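Local coordinates for Lmo0547 protein (Listeria monocytogenes, PDB 4R9N), which is a DeoR/SorC-family transcriptional regulator that probably binds a sugar effector through its putative sugar-binding domain to control transcription, at residues A116-S130 with A196-S208. Sequence-based numbering, arbitrary orientation.
Sequences APALVEDTEMKTDLS and AKTEINTHVIGLS
L119 and V204 form a single beta bridge between two loops. Its two backbone bonds both serve neighbours of the bridged pair: I205 N donates to A118 O (2.7 Å), and V120 N donates to H203 O (3.0 Å) almost straight, at 172°. V204 CA also lies 3.1 Å from A118 O, a CA-H...O contact.

Among the side chains, H203 makes the main polar link. V120 O lies in the ring plane beside CD2. NE2 hydrogen-bonds T123 OG1 (2.7 Å) in the first turn of helix 123-131, while ND1 donates to E199 O (2.8 Å), so both ring nitrogens are engaged and the ring's rotation is fixed. In one of two deposited conformers, E199 OE2 lies over a ring face near the rim, and a water may link it to E121 O. K126 bends at chi2 (60°) and chi4 (69°), which brings CE to 3.4 Å from V204 O and NZ into a weak bond with T202 O.

Apolar packing centres on I205, whose CD1 reaches A116 CB, V120 CG2 and L129 CB, each 4.0 Å away; K126 CD lies alongside its CG1. L119 CD1 packs against H203 CB and V204 CG2.

In this Rossmann-like putative sugar-binding domain, the bridge joins the loop between edge strand 110-111 and helix 123-131 to residues following the short, weakly bonded helix about 199-202. A116 and I205 bond G86 and G85; A116 and L129 touch helix 133-143, I200 and V204 strand 187-190.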
ATOM      1  N   ALA A 116     -11.795   8.616 -11.387  1.00 32.81           N
ATOM      2  CA  ALA A 116     -12.333   9.364 -10.203  1.00 31.00           C
ATOM      3  C   ALA A 116     -11.219   9.898  -9.330  1.00 32.15           C
ATOM      4  O   ALA A 116     -10.106   9.345  -9.358  1.00 33.63           O
ATOM      5  CB  ALA A 116     -13.250   8.462  -9.385  1.00 30.08           C
ATOM      6  N   PRO A 117     -11.479  10.967  -8.562  1.00 30.89           N
ATOM      7  CA  PRO A 117     -10.478  11.446  -7.577  1.00 28.52           C
ATOM      8  C   PRO A 117     -10.369  10.516  -6.349  1.00 28.37           C
ATOM      9  O   PRO A 117     -11.323   9.804  -6.045  1.00 27.47           O
ATOM     10  CB  PRO A 117     -11.044  12.804  -7.107  1.00 30.33           C
ATOM     11  CG  PRO A 117     -12.265  13.031  -7.855  1.00 31.42           C
ATOM     12  CD  PRO A 117     -12.737  11.745  -8.457  1.00 31.04           C
ATOM     13  N   ALA A 118      -9.244  10.523  -5.628  1.00 25.57           N
ATOM     14  CA  ALA A 118      -9.162   9.735  -4.412  1.00 25.48           C
ATOM     15  C   ALA A 118     -10.069  10.206  -3.283  1.00 27.55           C
ATOM     16  O   ALA A 118     -10.594   9.393  -2.505  1.00 24.55           O
ATOM     17  CB  ALA A 118      -7.721   9.752  -3.898  1.00 28.43           C
ATOM     18  N   LEU A 119     -10.144  11.536  -3.117  1.00 26.46           N
ATOM     19  CA  LEU A 119     -10.782  12.131  -1.930  1.00 28.76           C
ATOM     20  C   LEU A 119     -11.737  13.145  -2.479  1.00 29.24           C
ATOM     21  O   LEU A 119     -11.291  14.067  -3.164  1.00 30.21           O
ATOM     22  CB  LEU A 119      -9.761  12.809  -0.985  1.00 29.06           C
ATOM     23  CG  LEU A 119     -10.340  13.575   0.241  1.00 30.99           C
ATOM     24  CD1 LEU A 119     -11.186  12.663   1.077  1.00 30.98           C
ATOM     25  CD2 LEU A 119      -9.249  14.179   1.104  1.00 32.96           C
ATOM     26  N   VAL A 120     -13.033  12.946  -2.220  1.00 25.92           N
ATOM     27  CA  VAL A 120     -14.074  13.874  -2.606  1.00 27.19           C
ATOM     28  C   VAL A 120     -14.799  14.295  -1.323  1.00 27.70           C
ATOM     29  O   VAL A 120     -15.590  13.548  -0.763  1.00 26.37           O
ATOM     30  CB  VAL A 120     -14.987  13.161  -3.588  1.00 28.88           C
ATOM     31  CG1 VAL A 120     -16.094  14.048  -4.090  1.00 31.48           C
ATOM     32  CG2 VAL A 120     -14.143  12.676  -4.784  1.00 32.20           C
ATOM     33  N   GLU A 121     -14.510  15.498  -0.853  1.00 31.41           N
ATOM     34  CA  GLU A 121     -15.121  16.093   0.341  0.60 31.80           C
ATOM     35  C   GLU A 121     -16.612  16.390   0.156  1.00 31.20           C
ATOM     36  O   GLU A 121     -17.376  16.438   1.094  1.00 30.81           O
ATOM     37  CB  GLU A 121     -14.424  17.415   0.685  0.60 35.53           C
ATOM     38  CG  GLU A 121     -12.954  17.277   1.042  0.60 38.12           C
ATOM     39  CD  GLU A 121     -12.278  18.622   1.271  0.60 39.81           C
ATOM     40  OE1 GLU A 121     -11.227  18.616   1.942  0.60 45.05           O
ATOM     41  OE2 GLU A 121     -12.784  19.667   0.799  0.60 38.65           O
ATOM     42  N   ASP A 122     -17.028  16.605  -1.077  1.00 31.09           N
ATOM     43  CA  ASP A 122     -18.438  16.865  -1.348  1.00 33.15           C
ATOM     44  C   ASP A 122     -19.181  15.538  -1.286  1.00 31.87           C
ATOM     45  O   ASP A 122     -19.076  14.726  -2.195  1.00 29.11           O
ATOM     46  CB  ASP A 122     -18.572  17.496  -2.718  1.00 35.16           C
ATOM     47  CG  ASP A 122     -19.971  18.001  -3.036  1.00 37.84           C
ATOM     48  OD1 ASP A 122     -20.980  17.375  -2.724  1.00 35.28           O
ATOM     49  OD2 ASP A 122     -20.049  19.030  -3.735  1.00 42.93           O
ATOM     50  N   THR A 123     -19.952  15.341  -0.219  1.00 29.47           N
ATOM     51  CA  THR A 123     -20.548  14.047   0.034  1.00 31.24           C
ATOM     52  C   THR A 123     -21.493  13.553  -1.089  1.00 32.84           C
ATOM     53  O   THR A 123     -21.508  12.354  -1.451  1.00 33.49           O
ATOM     54  CB  THR A 123     -21.327  14.131   1.353  1.00 34.42           C
ATOM     55  OG1 THR A 123     -20.436  14.605   2.409  1.00 29.62           O
ATOM     56  CG2 THR A 123     -21.889  12.764   1.695  1.00 33.87           C
ATOM     57  N   GLU A 124     -22.252  14.489  -1.634  1.00 34.10           N
ATOM     58  CA  GLU A 124     -23.205  14.186  -2.712  1.00 38.44           C
ATOM     59  C   GLU A 124     -22.448  13.784  -3.997  1.00 35.56           C
ATOM     60  O   GLU A 124     -22.860  12.871  -4.752  1.00 33.34           O
ATOM     61  CB  GLU A 124     -24.110  15.416  -2.898  1.00 42.81           C
ATOM     62  CG  GLU A 124     -25.287  15.228  -3.834  1.00 48.42           C
ATOM     63  CD  GLU A 124     -26.103  16.503  -4.018  1.00 55.72           C
ATOM     64  OE1 GLU A 124     -26.359  16.828  -5.208  1.00 55.08           O
ATOM     65  OE2 GLU A 124     -26.481  17.169  -3.001  1.00 54.85           O
HETATM   66  N   MSE A 125     -21.336  14.460  -4.246  1.00 31.96           N
HETATM   67  CA  MSE A 125     -20.518  14.151  -5.453  1.00 34.45           C
HETATM   68  C   MSE A 125     -19.877  12.803  -5.280  1.00 34.90           C
HETATM   69  O   MSE A 125     -19.824  12.017  -6.232  1.00 33.13           O
HETATM   70  CB  MSE A 125     -19.393  15.149  -5.708  1.00 36.45           C
HETATM   71  CG  MSE A 125     -18.742  14.964  -7.073  1.00 40.61           C
HETATM   72 SE   MSE A 125     -17.433  16.427  -7.328  0.65 46.57          SE
HETATM   73  CE  MSE A 125     -17.179  16.247  -9.265  1.00 47.21           C
ATOM     74  N   LYS A 126     -19.384  12.565  -4.069  1.00 31.51           N
ATOM     75  CA  LYS A 126     -18.712  11.304  -3.717  1.00 36.21           C
ATOM     76  C   LYS A 126     -19.704  10.198  -4.014  1.00 36.94           C
ATOM     77  O   LYS A 126     -19.389   9.202  -4.670  1.00 36.84           O
ATOM     78  CB  LYS A 126     -18.249  11.323  -2.237  1.00 37.97           C
ATOM     79  CG  LYS A 126     -18.200   9.969  -1.452  1.00 42.42           C
ATOM     80  CD  LYS A 126     -17.268   8.961  -2.065  1.00 43.25           C
ATOM     81  CE  LYS A 126     -16.685   7.943  -1.093  1.00 37.60           C
ATOM     82  NZ  LYS A 126     -17.611   6.946  -0.511  1.00 36.79           N
ATOM     83  N   THR A 127     -20.926  10.410  -3.567  1.00 41.12           N
ATOM     84  CA  THR A 127     -21.968   9.408  -3.734  1.00 43.05           C
ATOM     85  C   THR A 127     -22.336   9.121  -5.182  1.00 41.28           C
ATOM     86  O   THR A 127     -22.465   7.956  -5.530  1.00 43.86           O
ATOM     87  CB  THR A 127     -23.235   9.805  -2.969  1.00 45.81           C
ATOM     88  OG1 THR A 127     -22.891  10.134  -1.611  1.00 44.00           O
ATOM     89  CG2 THR A 127     -24.245   8.663  -3.007  1.00 45.91           C
ATOM     90  N   ASP A 128     -22.527  10.159  -6.009  1.00 40.76           N
ATOM     91  CA  ASP A 128     -22.753   9.991  -7.454  1.00 43.28           C
ATOM     92  C   ASP A 128     -21.634   9.221  -8.189  1.00 44.20           C
ATOM     93  O   ASP A 128     -21.893   8.380  -9.044  1.00 40.64           O
ATOM     94  CB  ASP A 128     -22.830  11.358  -8.138  1.00 44.81           C
ATOM     95  CG  ASP A 128     -24.098  12.088  -7.845  1.00 55.26           C
ATOM     96  OD1 ASP A 128     -24.957  11.505  -7.136  1.00 61.65           O
ATOM     97  OD2 ASP A 128     -24.242  13.252  -8.326  1.00 58.10           O
ATOM     98  N   LEU A 129     -20.385   9.575  -7.889  1.00 40.87           N
ATOM     99  CA  LEU A 129     -19.241   8.927  -8.511  1.00 42.04           C
ATOM    100  C   LEU A 129     -19.164   7.472  -8.085  1.00 44.28           C
ATOM    101  O   LEU A 129     -18.998   6.585  -8.917  1.00 49.88           O
ATOM    102  CB  LEU A 129     -17.928   9.618  -8.110  1.00 39.05           C
ATOM    103  CG  LEU A 129     -17.692  10.980  -8.746  1.00 36.53           C
ATOM    104  CD1 LEU A 129     -16.634  11.762  -7.990  1.00 34.73           C
ATOM    105  CD2 LEU A 129     -17.223  10.785 -10.163  1.00 37.74           C
ATOM    106  N   SER A 130     -19.227   7.229  -6.781  1.00 47.08           N
ATOM    107  CA  SER A 130     -19.176   5.865  -6.285  1.00 49.58           C
ATOM    108  C   SER A 130     -20.191   4.964  -7.002  1.00 52.65           C
ATOM    109  O   SER A 130     -19.900   3.780  -7.229  1.00 52.35           O
ATOM    110  CB  SER A 130     -19.383   5.826  -4.768  1.00 52.69           C
ATOM    111  OG  SER A 130     -18.206   6.276  -4.112  1.00 56.82           O
ATOM    112  N   ALA A 196     -10.622   4.719  11.567  1.00 25.74           N
ATOM    113  CA  ALA A 196     -11.191   5.698  12.457  1.00 25.03           C
ATOM    114  C   ALA A 196     -12.531   6.230  11.930  1.00 25.35           C
ATOM    115  O   ALA A 196     -12.796   6.305  10.704  1.00 22.22           O
ATOM    116  CB  ALA A 196     -10.227   6.850  12.718  1.00 25.65           C
ATOM    117  N   LYS A 197     -13.387   6.615  12.881  1.00 27.18           N
ATOM    118  CA  LYS A 197     -14.618   7.315  12.550  1.00 30.49           C
ATOM    119  C   LYS A 197     -14.321   8.777  12.289  1.00 29.62           C
ATOM    120  O   LYS A 197     -14.294   9.563  13.208  1.00 29.67           O
ATOM    121  CB  LYS A 197     -15.612   7.190  13.695  1.00 34.86           C
ATOM    122  CG  LYS A 197     -16.100   5.755  13.913  1.00 40.98           C
ATOM    123  CD  LYS A 197     -17.378   5.811  14.745  1.00 50.45           C
ATOM    124  CE  LYS A 197     -17.739   4.496  15.427  1.00 58.68           C
ATOM    125  NZ  LYS A 197     -18.865   3.840  14.696  1.00 64.99           N
ATOM    126  N   THR A 198     -14.104   9.114  11.039  1.00 27.26           N
ATOM    127  CA  THR A 198     -13.654  10.425  10.657  1.00 28.92           C
ATOM    128  C   THR A 198     -14.080  10.618   9.233  1.00 31.26           C
ATOM    129  O   THR A 198     -14.143   9.664   8.437  1.00 30.42           O
ATOM    130  CB  THR A 198     -12.113  10.637  10.887  1.00 28.02           C
ATOM    131  OG1 THR A 198     -11.775  12.001  10.644  1.00 28.59           O
ATOM    132  CG2 THR A 198     -11.266   9.797   9.961  1.00 25.63           C
ATOM    133  N   GLU A 199     -14.450  11.854   8.948  1.00 35.46           N
ATOM    134  CA  GLU A 199     -14.898  12.297   7.628  0.60 37.19           C
ATOM    135  C   GLU A 199     -14.053  11.818   6.473  1.00 34.47           C
ATOM    136  O   GLU A 199     -14.585  11.290   5.501  1.00 35.45           O
ATOM    137  CB  GLU A 199     -14.950  13.847   7.588  0.60 42.49           C
ATOM    138  CG  GLU A 199     -15.386  14.451   6.248  0.60 43.46           C
ATOM    139  CD  GLU A 199     -14.246  14.922   5.338  0.60 43.38           C
ATOM    140  OE1 GLU A 199     -13.113  15.161   5.798  0.60 40.32           O
ATOM    141  OE2 GLU A 199     -14.506  15.096   4.124  0.60 46.20           O
ATOM    142  N   ILE A 200     -12.737  12.037   6.548  1.00 29.77           N
ATOM    143  CA  ILE A 200     -11.843  11.632   5.474  1.00 31.15           C
ATOM    144  C   ILE A 200     -12.110  10.173   5.011  1.00 24.52           C
ATOM    145  O   ILE A 200     -12.229   9.921   3.822  1.00 25.47           O
ATOM    146  CB  ILE A 200     -10.332  11.852   5.813  1.00 35.80           C
ATOM    147  CG1 ILE A 200     -10.007  13.369   5.822  1.00 45.12           C
ATOM    148  CG2 ILE A 200      -9.464  11.156   4.777  1.00 37.87           C
ATOM    149  CD1 ILE A 200      -8.529  13.704   5.943  1.00 45.84           C
ATOM    150  N   ASN A 201     -12.205   9.230   5.930  1.00 22.04           N
ATOM    151  CA  ASN A 201     -12.376   7.810   5.579  1.00 22.23           C
ATOM    152  C   ASN A 201     -13.648   7.548   4.798  1.00 24.41           C
ATOM    153  O   ASN A 201     -13.676   6.625   3.973  1.00 24.88           O
ATOM    154  CB  ASN A 201     -12.316   6.854   6.781  1.00 21.57           C
ATOM    155  CG  ASN A 201     -10.894   6.672   7.322  1.00 20.38           C
ATOM    156  OD1 ASN A 201      -9.904   6.929   6.588  1.00 19.44           O
ATOM    157  ND2 ASN A 201     -10.778   6.363   8.623  1.00 20.17           N
ATOM    158  N   THR A 202     -14.696   8.333   5.052  1.00 21.92           N
ATOM    159  CA  THR A 202     -15.939   8.113   4.350  1.00 23.74           C
ATOM    160  C   THR A 202     -15.996   8.835   2.999  1.00 23.31           C
ATOM    161  O   THR A 202     -17.007   8.742   2.270  1.00 25.88           O
ATOM    162  CB  THR A 202     -17.145   8.579   5.199  1.00 26.57           C
ATOM    163  OG1 THR A 202     -17.003   9.971   5.459  1.00 28.60           O
ATOM    164  CG2 THR A 202     -17.236   7.789   6.505  1.00 28.75           C
ATOM    165  N   HIS A 203     -14.978   9.620   2.661  1.00 19.29           N
ATOM    166  CA  HIS A 203     -14.951  10.377   1.428  1.00 20.42           C
ATOM    167  C   HIS A 203     -13.875   9.896   0.431  1.00 19.46           C
ATOM    168  O   HIS A 203     -13.605  10.517  -0.583  1.00 20.31           O
ATOM    169  CB  HIS A 203     -14.848  11.875   1.750  1.00 23.00           C
ATOM    170  CG  HIS A 203     -16.119  12.437   2.344  1.00 23.59           C
ATOM    171  ND1 HIS A 203     -16.513  12.185   3.650  1.00 25.85           N
ATOM    172  CD2 HIS A 203     -17.105  13.171   1.802  1.00 27.83           C
ATOM    173  CE1 HIS A 203     -17.687  12.763   3.881  1.00 27.61           C
ATOM    174  NE2 HIS A 203     -18.044  13.405   2.790  1.00 27.29           N
ATOM    175  N   VAL A 204     -13.267   8.741   0.699  1.00 18.14           N
ATOM    176  CA  VAL A 204     -12.227   8.226  -0.160  1.00 18.08           C
ATOM    177  C   VAL A 204     -12.845   7.251  -1.185  1.00 19.11           C
ATOM    178  O   VAL A 204     -13.642   6.379  -0.813  1.00 19.38           O
ATOM    179  CB  VAL A 204     -11.154   7.515   0.703  1.00 18.93           C
ATOM    180  CG1 VAL A 204     -10.184   6.726  -0.180  1.00 20.00           C
ATOM    181  CG2 VAL A 204     -10.355   8.533   1.502  1.00 18.85           C
ATOM    182  N   ILE A 205     -12.450   7.381  -2.448  1.00 17.50           N
ATOM    183  CA  ILE A 205     -12.861   6.434  -3.469  1.00 17.86           C
ATOM    184  C   ILE A 205     -11.720   5.446  -3.633  1.00 17.90           C
ATOM    185  O   ILE A 205     -10.728   5.735  -4.254  1.00 17.16           O
ATOM    186  CB  ILE A 205     -13.205   7.140  -4.798  1.00 19.96           C
ATOM    187  CG1 ILE A 205     -14.358   8.166  -4.540  1.00 22.21           C
ATOM    188  CG2 ILE A 205     -13.626   6.092  -5.837  1.00 20.30           C
ATOM    189  CD1 ILE A 205     -14.856   8.901  -5.730  1.00 25.09           C
ATOM    190  N   GLY A 206     -11.897   4.250  -3.081  1.00 17.22           N
ATOM    191  CA  GLY A 206     -10.933   3.187  -3.192  1.00 16.73           C
ATOM    192  C   GLY A 206     -11.323   2.108  -2.183  1.00 15.93           C
ATOM    193  O   GLY A 206     -12.280   2.259  -1.410  1.00 16.36           O
ATOM    194  N   LEU A 207     -10.533   1.048  -2.176  1.00 16.92           N
ATOM    195  CA  LEU A 207     -10.745  -0.099  -1.319  1.00 17.67           C
ATOM    196  C   LEU A 207     -10.608   0.253   0.136  1.00 16.79           C
ATOM    197  O   LEU A 207      -9.646   0.944   0.514  1.00 17.29           O
ATOM    198  CB  LEU A 207      -9.649  -1.110  -1.680  1.00 20.59           C
ATOM    199  CG  LEU A 207      -9.758  -2.573  -1.394  1.00 26.61           C
ATOM    200  CD1 LEU A 207     -10.402  -3.238  -2.588  1.00 27.69           C
ATOM    201  CD2 LEU A 207      -8.372  -3.178  -1.221  1.00 28.74           C
ATOM    202  N   SER A 208     -11.529  -0.219   0.977  1.00 16.43           N
ATOM    203  CA  SER A 208     -11.517  -0.032   2.417  1.00 17.36           C
ATOM    204  C   SER A 208     -10.614  -1.038   3.121  1.00 16.91           C
ATOM    205  O   SER A 208     -10.173  -2.051   2.528  1.00 15.99           O
ATOM    206  CB  SER A 208     -12.944  -0.176   2.957  1.00 18.95           C
ATOM    207  OG  SER A 208     -13.268  -1.569   2.896  1.00 18.71           O
TER
HETATM  208  O   HOH W   1     -17.368  16.698   3.849  0.60 27.21           O